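Local coordinates for protein thermospermine synthase (Medicago truncatula, PDB 6BQ6) that probably makes thermospermine by transferring an aminopropyl group from decarboxylated S-adenosylmethionine to spermidine, at residues 69-74 / 139-144; 246-251 / 255-260; 287-292 / 296-301. All coordinates share one frame; numbering follows the deposited sequence.

Interaction 1: 69-74 / 139-144; sequences KALVLD and EFCKSY
Leu71 reaches out from strand 70-73 and sets its two methyl groups on two successive residues of helix 135-144. One branch goes to Phe140, with CD1 lying 3.9 Å from CE2 of the ring; the other goes to Cys141, with CD2 standing 3.8 Å from SG. The forked end therefore covers both neighbours at once, and the contact is purely apolar. CB of Leu71 already points toward the helix, and with CG opposite the backbone N (chi1 178°) the two methyls reach Phe140 and Cys141.

CD1 comes to the phenyl group obliquely, touching the CD2-CE2 side of the ring, with 4.2 Å from Leu71 CD1 to Phe140 CD2. The Leu71 and Phe140 side chains run past each other in opposite senses. One turn further along the helix Tyr144 lays its CD2 over a face of the phenyl ring, off-centre toward the rim. Beyond the two segments, the ring of His50 meets Phe140 at about 60° and Leu61 packs on it, while Glu112 touches both Leu71 and Cys141.

Leu71 is also hydrogen-bonded through its backbone to Gln78 and Ser79 on the adjacent strand, and Gln78 belongs to the thermospermine pocket. The Leu71 side chain itself lies about 7 Å from that ligand. The contact thus seats the N-terminal antiparallel sheet against a helix of the Rossmann-like catalytic domain, the two-domain layout of the spermidine/spermine synthase family.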
loop_
_atom_site.group_PDB
_atom_site.type_symbol
_atom_site.label_atom_id
_atom_site.label_comp_id
_atom_site.label_asym_id
_atom_site.label_seq_id
_atom_site.Cartn_x
_atom_site.Cartn_y
_atom_site.Cartn_z
ATOM N N LYS B 69 8.660 13.642 13.803
ATOM C CA LYS B 69 9.030 14.340 12.616
ATOM C C LYS B 69 10.105 13.560 11.891
ATOM O O LYS B 69 11.100 13.140 12.517
ATOM C CB LYS B 69 9.515 15.742 12.970
ATOM C CG LYS B 69 8.409 16.619 13.528
ATOM C CD LYS B 69 8.946 18.010 13.906
ATOM C CE LYS B 69 7.825 19.051 14.055
ATOM N NZ LYS B 69 6.461 18.492 14.367
ATOM N N ALA B 70 9.926 13.353 10.597
ATOM C CA ALA B 70 10.829 12.527 9.828
ATOM C C ALA B 70 11.295 13.274 8.604
ATOM O O ALA B 70 10.463 13.813 7.860
ATOM C CB ALA B 70 10.118 11.261 9.406
ATOM N N LEU B 71 12.615 13.271 8.412
ATOM C CA LEU B 71 13.236 13.896 7.269
ATOM C C LEU B 71 13.389 12.820 6.213
ATOM O O LEU B 71 13.999 11.776 6.472
ATOM C CB LEU B 71 14.567 14.511 7.654
ATOM C CG LEU B 71 15.346 15.158 6.506
ATOM C CD1 LEU B 71 14.651 16.428 6.002
ATOM C CD2 LEU B 71 16.784 15.449 6.924
ATOM N N VAL B 72 12.870 13.086 5.028
ATOM C CA VAL B 72 12.930 12.171 3.890
ATOM C C VAL B 72 13.594 12.831 2.707
ATOM O O VAL B 72 13.205 13.927 2.338
ATOM C CB VAL B 72 11.486 11.740 3.534
ATOM C CG1 VAL B 72 11.413 10.755 2.361
ATOM C CG2 VAL B 72 10.851 11.140 4.777
ATOM N N LEU B 73 14.606 12.153 2.135
ATOM C CA LEU B 73 15.325 12.682 0.985
ATOM C C LEU B 73 15.156 11.706 -0.160
ATOM O O LEU B 73 15.477 10.528 -0.009
ATOM C CB LEU B 73 16.798 12.883 1.264
ATOM C CG LEU B 73 17.163 13.897 2.345
ATOM C CD1 LEU B 73 18.672 14.013 2.476
ATOM C CD2 LEU B 73 16.527 15.269 2.151
ATOM N N ASP B 74 14.603 12.199 -1.259
ATOM C CA ASP B 74 14.277 11.372 -2.446
ATOM C C ASP B 74 13.494 10.116 -2.052
ATOM O O ASP B 74 13.812 9.011 -2.465
ATOM C CB ASP B 74 15.561 11.052 -3.235
ATOM C CG ASP B 74 15.896 12.121 -4.312
ATOM O OD1 ASP B 74 15.007 12.875 -4.796
ATOM O OD2 ASP B 74 17.067 12.168 -4.699
ATOM N N GLU B 139 20.339 24.229 4.588
ATOM C CA GLU B 139 19.523 25.398 4.935
ATOM C C GLU B 139 18.133 24.977 5.416
ATOM O O GLU B 139 17.600 25.570 6.359
ATOM C CB GLU B 139 19.471 26.349 3.755
ATOM C CG GLU B 139 20.794 27.095 3.539
ATOM C CD GLU B 139 21.165 28.047 4.693
ATOM O OE1 GLU B 139 20.271 28.611 5.366
ATOM O OE2 GLU B 139 22.355 28.178 4.989
ATOM N N PHE B 140 17.587 23.925 4.798
ATOM C CA PHE B 140 16.306 23.378 5.230
ATOM C C PHE B 140 16.399 22.938 6.687
ATOM O O PHE B 140 15.576 23.310 7.515
ATOM C CB PHE B 140 15.914 22.204 4.365
ATOM C CG PHE B 140 14.576 21.645 4.716
ATOM C CD1 PHE B 140 13.446 22.249 4.257
ATOM C CD2 PHE B 140 14.462 20.595 5.568
ATOM C CE1 PHE B 140 12.201 21.785 4.627
ATOM C CE2 PHE B 140 13.210 20.096 5.937
ATOM C CZ PHE B 140 12.084 20.690 5.459
ATOM N N CYS B 141 17.418 22.139 6.994
ATOM C CA CYS B 141 17.550 21.586 8.348
ATOM C C CYS B 141 17.895 22.660 9.370
ATOM O O CYS B 141 17.437 22.612 10.482
ATOM C CB CYS B 141 18.550 20.447 8.355
ATOM S SG CYS B 141 17.950 19.042 7.406
ATOM N N LYS B 142 18.714 23.633 8.983
ATOM C CA LYS B 142 19.029 24.718 9.885
ATOM C C LYS B 142 17.770 25.446 10.345
ATOM O O LYS B 142 17.670 25.924 11.499
ATOM C CB LYS B 142 19.964 25.691 9.195
ATOM C CG LYS B 142 20.423 26.798 10.086
ATOM C CD LYS B 142 21.671 27.475 9.515
ATOM C CE LYS B 142 22.118 28.597 10.451
ATOM N NZ LYS B 142 23.601 28.828 10.427
ATOM N N SER B 143 16.807 25.525 9.453
ATOM C CA SER B 143 15.525 26.169 9.765
ATOM C C SER B 143 14.487 25.279 10.440
ATOM O O SER B 143 13.733 25.742 11.333
ATOM C CB SER B 143 14.924 26.784 8.495
ATOM O OG SER B 143 15.391 28.119 8.390
ATOM N N TYR B 144 14.418 24.020 10.023
ATOM C CA TYR B 144 13.338 23.131 10.457
ATOM C C TYR B 144 13.659 22.096 11.485
ATOM O O TYR B 144 12.733 21.590 12.111
ATOM C CB TYR B 144 12.739 22.453 9.251
ATOM C CG TYR B 144 12.005 23.453 8.374
ATOM C CD1 TYR B 144 10.844 24.058 8.818
ATOM C CD2 TYR B 144 12.480 23.797 7.113
ATOM C CE1 TYR B 144 10.155 24.966 7.996
ATOM C CE2 TYR B 144 11.811 24.705 6.314
ATOM C CZ TYR B 144 10.660 25.286 6.767
ATOM O OH TYR B 144 9.966 26.154 5.957
#

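Interaction 2: 246-251 / 255-260; sequences PYSAHI and ADIWGW. With TER (N-(3-amino-propyl)-N-(5-aminopropyl)-1,4-diaminobutane), chain F.
Tyr247 O takes the backbone N-H of Trp260, with Trp260 N 2.9 Å from Tyr247 O, and the CA-H of Gly259 makes a bent C-H...O contact with the same oxygen, Gly259 CA being 3.3 Å from it. Tyr247 N returns a bond to Trp260 O, closing one hydrogen-bonded pair of an antiparallel hairpin. Ala249 and Trp258 make the next: the bond from Trp258 N to Ala249 O is straight at hydrogen (171°), although the donor sits above the carbonyl plane.

Tyr247, Ala249, Ile251, Trp258 and Trp260 share one face of the hairpin. Tyr247 places CG between its backbone N and carbonyl carbon (chi1 66°), which stands the ring up beside Trp260. There Trp260 CB makes a CH-pi contact over the ring, 3.8 Å from the Tyr247 centroid, while the indole is slid aside and barely overlaps it. At the far end of the indole, Trp260 CZ3 is 3.8 Å from Ala249 CB. Ile251 fills in beside both tryptophans, its CD1 3.6 Å from Trp258 CB. The phenol OH of Tyr247 bonds to Cys90 O.

On the other face Ile257 straddles two residues: CG2 is 3.5 Å from Ser248 CB, and CD1 is 3.6 Å from His250 CB. His250 and Ile257 of the second subunit pack against this side.

The indole of Trp258 leads away from strand 243-251, and one of its faces carries the thermospermine chain, CZ2 3.6 Å from ligand C8; Gln217 OE1 holds its NE1. This antiparallel hairpin edges the seven-stranded sheet, order 3-2-1-4-5-7-6, of the methyltransferase-like Rossmann fold.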
loop_
_atom_site.group_PDB
_atom_site.type_symbol
_atom_site.label_atom_id
_atom_site.label_comp_id
_atom_site.label_asym_id
_atom_site.label_seq_id
_atom_site.Cartn_x
_atom_site.Cartn_y
_atom_site.Cartn_z
ATOM N N PRO B 246 33.995 -2.880 12.990
ATOM C CA PRO B 246 32.627 -2.740 12.535
ATOM C C PRO B 246 31.706 -2.915 13.735
ATOM O O PRO B 246 32.019 -3.684 14.672
ATOM C CB PRO B 246 32.454 -3.894 11.538
ATOM C CG PRO B 246 33.365 -4.943 12.046
ATOM C CD PRO B 246 34.540 -4.224 12.677
ATOM N N TYR B 247 30.629 -2.156 13.716
ATOM C CA TYR B 247 29.657 -2.206 14.810
ATOM C C TYR B 247 28.289 -1.827 14.345
ATOM O O TYR B 247 28.107 -1.257 13.258
ATOM C CB TYR B 247 30.139 -1.373 15.993
ATOM C CG TYR B 247 30.240 0.101 15.775
ATOM C CD1 TYR B 247 31.328 0.642 15.140
ATOM C CD2 TYR B 247 29.303 0.968 16.326
ATOM C CE1 TYR B 247 31.447 2.008 14.980
ATOM C CE2 TYR B 247 29.433 2.347 16.186
ATOM C CZ TYR B 247 30.508 2.853 15.547
ATOM O OH TYR B 247 30.638 4.201 15.315
ATOM N N SER B 248 27.273 -2.254 15.083
ATOM C CA SER B 248 25.906 -2.084 14.621
ATOM C C SER B 248 24.898 -1.905 15.739
ATOM O O SER B 248 25.175 -2.225 16.904
ATOM C CB SER B 248 25.521 -3.272 13.726
ATOM O OG SER B 248 25.492 -4.494 14.475
ATOM N N ALA B 249 23.728 -1.416 15.387
ATOM C CA ALA B 249 22.663 -1.179 16.367
ATOM C C ALA B 249 21.364 -1.050 15.652
ATOM O O ALA B 249 21.301 -0.548 14.559
ATOM C CB ALA B 249 22.965 0.108 17.138
ATOM N N HIS B 250 20.297 -1.482 16.306
ATOM C CA HIS B 250 18.972 -1.323 15.732
ATOM C C HIS B 250 18.459 0.093 15.764
ATOM O O HIS B 250 18.538 0.754 16.805
ATOM C CB HIS B 250 18.013 -2.188 16.560
ATOM C CG HIS B 250 16.603 -2.263 16.015
ATOM N ND1 HIS B 250 15.512 -1.868 16.744
ATOM C CD2 HIS B 250 16.125 -2.655 14.816
ATOM C CE1 HIS B 250 14.420 -1.986 16.014
ATOM N NE2 HIS B 250 14.769 -2.472 14.835
ATOM N N ILE B 251 17.868 0.521 14.652
ATOM C CA ILE B 251 17.202 1.808 14.576
ATOM C C ILE B 251 15.736 1.551 14.125
ATOM O O ILE B 251 15.488 1.173 13.014
ATOM C CB ILE B 251 17.951 2.756 13.663
ATOM C CG1 ILE B 251 19.355 3.031 14.274
ATOM C CG2 ILE B 251 17.219 4.090 13.539
ATOM C CD1 ILE B 251 20.306 3.514 13.259
ATOM N N ALA B 255 13.784 0.095 10.196
ATOM C CA ALA B 255 13.397 -1.316 10.081
ATOM C C ALA B 255 14.567 -2.260 9.863
ATOM O O ALA B 255 14.449 -3.248 9.154
ATOM C CB ALA B 255 12.321 -1.536 8.979
ATOM N N ASP B 256 15.733 -1.924 10.436
ATOM C CA ASP B 256 16.871 -2.782 10.315
ATOM C C ASP B 256 17.878 -2.400 11.351
ATOM O O ASP B 256 17.763 -1.351 12.021
ATOM C CB ASP B 256 17.514 -2.656 8.929
ATOM C CG ASP B 256 18.194 -3.968 8.462
ATOM O OD1 ASP B 256 18.385 -4.907 9.283
ATOM O OD2 ASP B 256 18.552 -3.994 7.283
ATOM N N ILE B 257 18.813 -3.308 11.501
ATOM C CA ILE B 257 20.053 -3.035 12.188
ATOM C C ILE B 257 20.829 -2.135 11.190
ATOM O O ILE B 257 20.849 -2.406 9.991
ATOM C CB ILE B 257 20.825 -4.323 12.472
ATOM C CG1 ILE B 257 20.013 -5.277 13.339
ATOM C CG2 ILE B 257 22.135 -4.026 13.142
ATOM C CD1 ILE B 257 19.673 -4.724 14.694
ATOM N N TRP B 258 21.453 -1.094 11.688
ATOM C CA TRP B 258 22.341 -0.264 10.909
ATOM C C TRP B 258 23.801 -0.427 11.355
ATOM O O TRP B 258 24.085 -0.742 12.525
ATOM C CB TRP B 258 21.917 1.215 11.062
ATOM C CG TRP B 258 22.189 1.957 9.835
ATOM C CD1 TRP B 258 23.256 2.805 9.546
ATOM C CD2 TRP B 258 21.446 1.837 8.631
ATOM N NE1 TRP B 258 23.157 3.223 8.239
ATOM C CE2 TRP B 258 22.087 2.631 7.648
ATOM C CE3 TRP B 258 20.309 1.107 8.263
ATOM C CZ2 TRP B 258 21.561 2.745 6.347
ATOM C CZ3 TRP B 258 19.855 1.185 6.939
ATOM C CH2 TRP B 258 20.477 1.979 6.033
ATOM N N GLY B 259 24.736 -0.140 10.448
ATOM C CA GLY B 259 26.128 -0.336 10.751
ATOM C C GLY B 259 26.996 0.898 10.596
ATOM O O GLY B 259 26.647 1.839 9.875
ATOM N N TRP B 260 28.132 0.804 11.248
ATOM C CA TRP B 260 29.209 1.803 11.158
ATOM C C TRP B 260 30.508 1.085 11.248
ATOM O O TRP B 260 30.598 -0.056 11.747
ATOM C CB TRP B 260 29.136 2.807 12.339
ATOM C CG TRP B 260 27.816 3.473 12.453
ATOM C CD1 TRP B 260 27.414 4.682 11.881
ATOM C CD2 TRP B 260 26.679 3.013 13.181
ATOM N NE1 TRP B 260 26.129 4.961 12.198
ATOM C CE2 TRP B 260 25.625 3.935 12.956
ATOM C CE3 TRP B 260 26.414 1.886 13.973
ATOM C CZ2 TRP B 260 24.375 3.764 13.507
ATOM C CZ3 TRP B 260 25.171 1.751 14.504
ATOM C CH2 TRP B 260 24.157 2.659 14.250
HETATM N N1 TER F . 22.984 12.500 3.174
HETATM C C2 TER F . 23.118 12.513 4.615
HETATM C C3 TER F . 23.588 11.147 5.105
HETATM C C4 TER F . 22.550 10.065 4.959
HETATM N N5 TER F . 22.949 8.873 5.671
HETATM C C6 TER F . 22.059 8.272 6.639
HETATM C C7 TER F . 22.178 6.756 6.632
HETATM C C8 TER F . 20.900 6.159 7.193
HETATM N N9 TER F . 19.887 5.951 6.181
HETATM C C10 TER F . 18.616 5.414 6.593
HETATM C C11 TER F . 17.896 4.606 5.536
HETATM C C12 TER F . 16.764 3.844 6.226
HETATM C C13 TER F . 15.746 3.266 5.254
HETATM N N14 TER F . 16.389 2.740 4.063
#

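Interaction 3: 287-292 / 296-301; sequences NRYLDG and VSSSTL
Gly292 and Val296 are joined by a bond of the first turn of helix 292-298: Val296 N gives its hydrogen to Gly292 O at 3.0 Å, nearly straight (163°) and in the carbonyl plane. The valine also leans on that oxygen from the side. Its CG2, opposite its own carbonyl carbon and beside its N, comes within 3.6 Å of Gly292 O.

At the other end of Val296, the carbonyl O is shared. Thr300 OG1 bonds to it at 2.8 Å, tilted out of the carbonyl plane, and Ser299 N adds a weak bond, so two groups from the residues after the helix meet this oxygen where the chain leaves it. The motif here is a short helix with an aspartate N-cap: Asp291, just ahead of Gly292, caps a backbone N of the first turn, and its OD1 also meets Thr294 OG1. Its OD2 forms a salt bridge with Arg306 of the second subunit.

Ser298 points its CB toward the loop, but its OG comes no nearer than 4.3 Å to Tyr289 OH, so the two hydroxyl groups only stand near each other. The main polar partner of the serine hydroxyl is Ser248 O, on the neighbouring strand 243-251. The loop that carries Tyr289 is shaped by its own bond, from Asn287 ND2 to Leu290 O at 3.3 Å, with the acceptor in the plane of the asparagine amide.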
loop_
_atom_site.group_PDB
_atom_site.type_symbol
_atom_site.label_atom_id
_atom_site.label_comp_id
_atom_site.label_asym_id
_atom_site.label_seq_id
_atom_site.Cartn_x
_atom_site.Cartn_y
_atom_site.Cartn_z
ATOM N N ASN B 287 24.582 10.641 27.496
ATOM C CA ASN B 287 24.092 9.982 26.276
ATOM C C ASN B 287 22.794 9.252 26.569
ATOM O O ASN B 287 22.578 8.779 27.690
ATOM C CB ASN B 287 25.116 8.972 25.768
ATOM C CG ASN B 287 26.322 9.629 25.131
ATOM O OD1 ASN B 287 26.307 10.804 24.832
ATOM N ND2 ASN B 287 27.356 8.852 24.871
ATOM N N ARG B 288 21.925 9.221 25.569
ATOM C CA ARG B 288 20.620 8.565 25.647
ATOM C C ARG B 288 20.743 7.089 25.243
ATOM O O ARG B 288 20.041 6.231 25.787
ATOM C CB ARG B 288 19.627 9.334 24.764
ATOM C CG ARG B 288 19.377 10.760 25.257
ATOM C CD ARG B 288 18.636 11.651 24.232
ATOM N NE ARG B 288 17.281 11.134 24.060
ATOM C CZ ARG B 288 16.426 11.429 23.085
ATOM N NH1 ARG B 288 16.738 12.289 22.104
ATOM N NH2 ARG B 288 15.225 10.832 23.083
ATOM N N TYR B 289 21.615 6.778 24.286
ATOM C CA TYR B 289 21.705 5.416 23.751
ATOM C C TYR B 289 22.965 4.720 24.239
ATOM O O TYR B 289 22.931 3.568 24.627
ATOM C CB TYR B 289 21.700 5.377 22.213
ATOM C CG TYR B 289 21.760 3.956 21.723
ATOM C CD1 TYR B 289 20.681 3.119 21.848
ATOM C CD2 TYR B 289 22.930 3.452 21.184
ATOM C CE1 TYR B 289 20.768 1.781 21.421
ATOM C CE2 TYR B 289 23.013 2.168 20.774
ATOM C CZ TYR B 289 21.986 1.344 20.905
ATOM O OH TYR B 289 22.151 0.040 20.491
ATOM N N LEU B 290 24.094 5.399 24.162
ATOM C CA LEU B 290 25.377 4.748 24.202
ATOM C C LEU B 290 26.055 4.882 25.586
ATOM O O LEU B 290 26.265 5.993 26.059
ATOM C CB LEU B 290 26.232 5.365 23.104
ATOM C CG LEU B 290 27.439 4.543 22.761
ATOM C CD1 LEU B 290 27.126 3.356 21.857
ATOM C CD2 LEU B 290 28.439 5.452 22.110
ATOM N N ASP B 291 26.318 3.757 26.248
ATOM C CA ASP B 291 27.322 3.650 27.296
ATOM C C ASP B 291 28.374 2.656 26.819
ATOM O O ASP B 291 28.277 2.118 25.695
ATOM C CB ASP B 291 26.746 3.334 28.692
ATOM C CG ASP B 291 26.039 2.016 28.779
ATOM O OD1 ASP B 291 26.087 1.187 27.813
ATOM O OD2 ASP B 291 25.372 1.783 29.830
ATOM N N GLY B 292 29.391 2.398 27.644
ATOM C CA GLY B 292 30.462 1.532 27.215
ATOM C C GLY B 292 30.036 0.126 26.928
ATOM O O GLY B 292 30.479 -0.462 25.897
ATOM N N VAL B 296 30.463 -2.103 23.399
ATOM C CA VAL B 296 31.094 -3.426 23.347
ATOM C C VAL B 296 30.128 -4.429 22.748
ATOM O O VAL B 296 30.545 -5.204 21.893
ATOM C CB VAL B 296 31.630 -3.864 24.722
ATOM C CG1 VAL B 296 31.925 -5.376 24.742
ATOM C CG2 VAL B 296 32.825 -2.994 25.063
ATOM N N SER B 297 28.853 -4.345 23.125
ATOM C CA SER B 297 27.793 -5.216 22.559
ATOM C C SER B 297 27.642 -4.964 21.044
ATOM O O SER B 297 27.662 -5.905 20.233
ATOM C CB SER B 297 26.448 -4.935 23.246
ATOM O OG SER B 297 25.415 -5.766 22.644
ATOM N N SER B 298 27.579 -3.688 20.669
ATOM C CA SER B 298 27.471 -3.286 19.253
ATOM C C SER B 298 28.599 -3.792 18.408
ATOM O O SER B 298 28.394 -4.104 17.223
ATOM C CB SER B 298 27.424 -1.762 19.078
ATOM O OG SER B 298 26.163 -1.305 19.582
ATOM N N SER B 299 29.791 -3.820 18.984
ATOM C CA SER B 299 30.988 -4.242 18.259
ATOM C C SER B 299 31.248 -5.758 18.291
ATOM O O SER B 299 32.236 -6.238 17.772
ATOM C CB SER B 299 32.179 -3.402 18.697
ATOM O OG SER B 299 32.481 -3.653 20.019
ATOM N N THR B 300 30.345 -6.499 18.903
ATOM C CA THR B 300 30.404 -7.943 18.888
ATOM C C THR B 300 29.316 -8.349 17.933
ATOM O O THR B 300 28.134 -8.419 18.304
ATOM C CB THR B 300 30.093 -8.537 20.285
ATOM O OG1 THR B 300 30.950 -7.956 21.298
ATOM C CG2 THR B 300 30.237 -10.058 20.243
ATOM N N LEU B 301 29.694 -8.671 16.731
ATOM C CA LEU B 301 28.710 -8.992 15.706
ATOM C C LEU B 301 28.307 -10.460 15.911
ATOM O O LEU B 301 29.001 -11.199 16.607
ATOM C CB LEU B 301 29.321 -8.795 14.332
ATOM C CG LEU B 301 29.744 -7.328 14.182
ATOM C CD1 LEU B 301 30.377 -7.159 12.856
ATOM C CD2 LEU B 301 28.554 -6.413 14.367
#

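Overall arrangement
From the N terminus, interaction 1 comes first and closes the longest loop, 64 residues between strand 70-73 and helix 135-144, tying the N-terminal sheet to the Rossmann-like domain. Interactions 2 and 3 follow in series, each bridging just three residues; none of the three nests or crosses. Interaction 2 is the hairpin at the edge of the seven-stranded sheet, and interaction 3 the loop and short helix packed beside it. Those two have centres about 11 Å apart and touch, with Ser248 N 3.0 Å from Ser298 O, a probable hydrogen bond, and both reach the second subunit. Interaction 1 touches neither, its centre lying about 22 Å from that of interaction 2.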